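Local coordinates for De novo designed protein CA01 (Synthetic construct, PDB 5E6G) that has no known natural function, being a computationally designed all-helical protein made with evolution-inspired strategies to reach a structurally distinct fold, at residues P97-A100 with E101-A105; A67-A70 with Y71-A75. All blocks are in the same frame, centred on the assembly; numbering follows the deposited sequence.

Interaction 1: residues P97-A100 with E101-A105; sequences PHYA and ELFRA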
# COMPACT_ATOMS: atom_id res chain seq x y z
N PRO A 97 10.79 -6.60 6.43
CA PRO A 97 10.72 -5.66 7.55
C PRO A 97 11.15 -4.23 7.19
O PRO A 97 10.74 -3.29 7.86
CB PRO A 97 11.68 -6.27 8.58
CG PRO A 97 12.64 -7.07 7.78
CD PRO A 97 11.89 -7.57 6.59
N HIS A 98 11.97 -4.08 6.15
CA HIS A 98 12.43 -2.75 5.75
C HIS A 98 11.34 -1.99 5.00
O HIS A 98 11.08 -0.83 5.30
CB HIS A 98 13.70 -2.86 4.90
CG HIS A 98 14.88 -3.37 5.65
ND1 HIS A 98 15.39 -2.73 6.77
CD2 HIS A 98 15.67 -4.46 5.47
CE1 HIS A 98 16.43 -3.39 7.22
NE2 HIS A 98 16.62 -4.45 6.45
N TYR A 99 10.70 -2.65 4.04
CA TYR A 99 9.52 -2.09 3.40
C TYR A 99 8.46 -1.79 4.45
O TYR A 99 7.79 -0.76 4.39
CB TYR A 99 8.97 -3.05 2.34
CG TYR A 99 7.75 -2.52 1.61
CD1 TYR A 99 6.49 -2.61 2.19
CD2 TYR A 99 7.86 -1.94 0.35
CE1 TYR A 99 5.37 -2.12 1.53
CE2 TYR A 99 6.74 -1.46 -0.31
CZ TYR A 99 5.50 -1.55 0.29
OH TYR A 99 4.39 -1.07 -0.36
N ALA A 100 8.32 -2.70 5.41
CA ALA A 100 7.30 -2.60 6.45
C ALA A 100 7.44 -1.33 7.29
O ALA A 100 6.44 -0.67 7.59
CB ALA A 100 7.35 -3.83 7.35
N GLU A 101 8.66 -0.99 7.67
CA GLU A 101 8.89 0.19 8.50
C GLU A 101 8.70 1.48 7.70
O GLU A 101 8.18 2.47 8.23
CB GLU A 101 10.29 0.16 9.13
CG GLU A 101 10.45 -0.87 10.24
CD GLU A 101 9.34 -0.79 11.28
OE1 GLU A 101 9.06 0.32 11.78
OE2 GLU A 101 8.74 -1.85 11.59
N LEU A 102 9.13 1.48 6.44
CA LEU A 102 8.90 2.61 5.56
C LEU A 102 7.40 2.78 5.34
O LEU A 102 6.88 3.90 5.35
CB LEU A 102 9.61 2.42 4.22
CG LEU A 102 11.13 2.57 4.21
CD1 LEU A 102 11.68 2.21 2.84
CD2 LEU A 102 11.55 3.98 4.60
N PHE A 103 6.73 1.66 5.13
CA PHE A 103 5.28 1.63 4.97
C PHE A 103 4.61 2.21 6.22
O PHE A 103 3.69 3.02 6.12
CB PHE A 103 4.82 0.19 4.72
CG PHE A 103 3.34 0.04 4.50
CD1 PHE A 103 2.80 0.12 3.23
CD2 PHE A 103 2.49 -0.19 5.57
CE1 PHE A 103 1.44 -0.03 3.03
CE2 PHE A 103 1.13 -0.34 5.38
CZ PHE A 103 0.60 -0.25 4.10
N ARG A 104 5.09 1.80 7.39
CA ARG A 104 4.50 2.24 8.66
C ARG A 104 4.69 3.74 8.89
O ARG A 104 3.74 4.45 9.20
CB ARG A 104 5.10 1.46 9.83
CG ARG A 104 4.36 1.66 11.14
CD ARG A 104 5.22 1.28 12.34
NE ARG A 104 5.64 -0.12 12.30
CZ ARG A 104 4.90 -1.13 12.72
NH1 ARG A 104 3.68 -0.93 13.20
NH2 ARG A 104 5.37 -2.37 12.64
N ALA A 105 5.93 4.20 8.75
CA ALA A 105 6.27 5.59 9.01
C ALA A 105 5.54 6.52 8.04
O ALA A 105 5.00 7.55 8.44
CB ALA A 105 7.77 5.80 8.92
O HOH W 1 9.48 -3.98 10.26

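Interaction 2: residues A67-A70 with Y71-A75; sequences ALEA and YRLLA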
# COMPACT_ATOMS: atom_id res chain seq x y z
N ALA A 67 -0.63 -3.54 -0.70
CA ALA A 67 -1.90 -3.00 -1.18
C ALA A 67 -3.03 -4.00 -0.95
O ALA A 67 -4.16 -3.62 -0.65
CB ALA A 67 -1.80 -2.64 -2.66
N LEU A 68 -2.71 -5.28 -1.12
CA LEU A 68 -3.69 -6.34 -0.98
C LEU A 68 -4.16 -6.45 0.47
O LEU A 68 -5.36 -6.46 0.75
CB LEU A 68 -3.11 -7.67 -1.45
CG LEU A 68 -4.02 -8.90 -1.40
CD1 LEU A 68 -5.26 -8.70 -2.27
CD2 LEU A 68 -3.26 -10.13 -1.84
N GLU A 69 -3.21 -6.53 1.39
CA GLU A 69 -3.53 -6.61 2.81
C GLU A 69 -4.24 -5.35 3.29
O GLU A 69 -5.19 -5.43 4.07
CB GLU A 69 -2.25 -6.85 3.63
CG GLU A 69 -2.48 -6.95 5.13
CD GLU A 69 -3.31 -8.16 5.53
OE1 GLU A 69 -3.62 -9.00 4.66
OE2 GLU A 69 -3.65 -8.27 6.73
N ALA A 70 -3.77 -4.20 2.83
CA ALA A 70 -4.41 -2.93 3.18
C ALA A 70 -5.86 -2.94 2.73
O ALA A 70 -6.75 -2.49 3.45
CB ALA A 70 -3.66 -1.77 2.55
N TYR A 71 -6.08 -3.46 1.53
CA TYR A 71 -7.42 -3.54 0.96
C TYR A 71 -8.36 -4.40 1.82
O TYR A 71 -9.47 -3.96 2.15
CB TYR A 71 -7.35 -4.10 -0.46
CG TYR A 71 -8.71 -4.39 -1.06
CD1 TYR A 71 -9.31 -5.63 -0.90
CD2 TYR A 71 -9.39 -3.42 -1.78
CE1 TYR A 71 -10.55 -5.91 -1.44
CE2 TYR A 71 -10.64 -3.68 -2.33
CZ TYR A 71 -11.21 -4.93 -2.15
OH TYR A 71 -12.46 -5.19 -2.70
N ARG A 72 -7.93 -5.60 2.18
CA ARG A 72 -8.80 -6.54 2.88
C ARG A 72 -9.11 -6.04 4.30
O ARG A 72 -10.19 -6.29 4.83
CB ARG A 72 -8.19 -7.94 2.93
CG ARG A 72 -6.99 -8.14 3.86
CD ARG A 72 -7.09 -9.46 4.65
NE ARG A 72 -7.55 -9.25 6.02
CZ ARG A 72 -8.52 -9.95 6.62
NH1 ARG A 72 -9.15 -10.93 5.98
NH2 ARG A 72 -8.85 -9.67 7.87
N LEU A 73 -8.16 -5.33 4.90
CA LEU A 73 -8.35 -4.78 6.23
C LEU A 73 -9.46 -3.74 6.22
O LEU A 73 -10.32 -3.74 7.10
CB LEU A 73 -7.05 -4.17 6.76
CG LEU A 73 -5.99 -5.18 7.22
CD1 LEU A 73 -4.64 -4.51 7.38
CD2 LEU A 73 -6.42 -5.85 8.53
N LEU A 74 -9.43 -2.86 5.23
CA LEU A 74 -10.46 -1.84 5.08
C LEU A 74 -11.81 -2.47 4.73
O LEU A 74 -12.86 -1.95 5.11
CB LEU A 74 -10.06 -0.82 4.02
CG LEU A 74 -8.85 0.05 4.33
CD1 LEU A 74 -8.53 0.95 3.14
CD2 LEU A 74 -9.08 0.88 5.58
N ALA A 75 -11.78 -3.57 3.99
CA ALA A 75 -13.00 -4.29 3.63
C ALA A 75 -13.58 -4.96 4.87
O ALA A 75 -14.79 -5.20 4.95
CB ALA A 75 -12.72 -5.32 2.55

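Interaction 1: residues P97-A100 with E101-A105
Y99 lays the CE1 side of its ring against F103 one turn further along the helix, the two side chains crossing at a slant with CE1 of Y99 meeting CD1 of F103 at 3.8 Å. Both residues carry CG anti to the backbone N (chi1 -179° and -178°), which sends the two rings off the same side of helix 97-115. That side faces inward: Y99 rests on I62, A63 and A66 of helix 54-75, F103 reaches A66 and also A87 and L91 of helix 80-93, and the phenol OH of Y99 is hydrogen-bonded to V129 O. Beneath the rings the backbone is regular, F103 N giving a 2.7 Å bond to Y99 O. At the first turn E101 N bonds P97 O at 3.1 Å. A bend at chi2 (-49°) folds the E101 carboxylate toward a water that donates to the same P97 O and, at 2.6 Å, to E101 OE2. The other carboxylate oxygen, E101 OE1, receives a weak, 3.5 Å salt-bridge bond from R104 NE. The chemistry is thus split: aromatic packing toward the core, and on another side E101 joined through water to P97 O and weakly to R104, whose NH1 in turn bonds Q85 of helix 80-93.

Interaction 2: residues A67-A70 with Y71-A75
Y71 N gives a 2.9 Å backbone bond to A67 O, the shortest of four successive i to i+4 links; R72 N to L68 O, L73 N to E69 O and L74 N to A70 O follow. Among the side chains the polar contact is looser. E69 and R72 run side by side and point the same way, with carboxylate and guanidinium planes only 15° apart, yet E69 OE2 stays 4.1 Å from R72 NE, too far for a salt bridge. What touches instead is the aliphatic part of the arginine: R72 CD comes within 3.5 Å of E69 OE1. R72 reaches there with CG set between its backbone N and carbonyl carbon (chi1 73°), which also brings CG to 3.3 Å from E69 O. The same side of the carboxylate, at its OE2 end, meets L73, whose CG lies 3.9 Å from E69 OE2, and the aliphatic E69 CG meets L73 CD1 at 4.0 Å. Further out, L73 extends to R86 and E69 to Y90, both of helix 80-93. L74 packs on I80 and A83 of that helix and on I30 of helix 24-50, while A67 meets L34 and L38. The E69 and R72 charges are near enough to attract but not in contact, so their pairing is probably weak, and the helix here rests on backbone bonds and leucine packing.

From the N terminus, interaction 2 comes first, at the C-terminal end of helix 54-75; interaction 1 follows, at the start of helix 97-115. Each is local to a single helix and closes no long loop, and the two stand in series, neither nesting nor crossing. Their centres are about 16 Å apart and their nearest atoms about 5 Å, without touching. Helix 80-93, which lies between them in the chain, receives side chains from both. Beyond it, 67-75 packs on helix 24-50, and 97-105 on the C-terminal P132. The two helices also meet directly, through Y99 and F103 of interaction 1 on I62, A63 and A66 of helix 54-75.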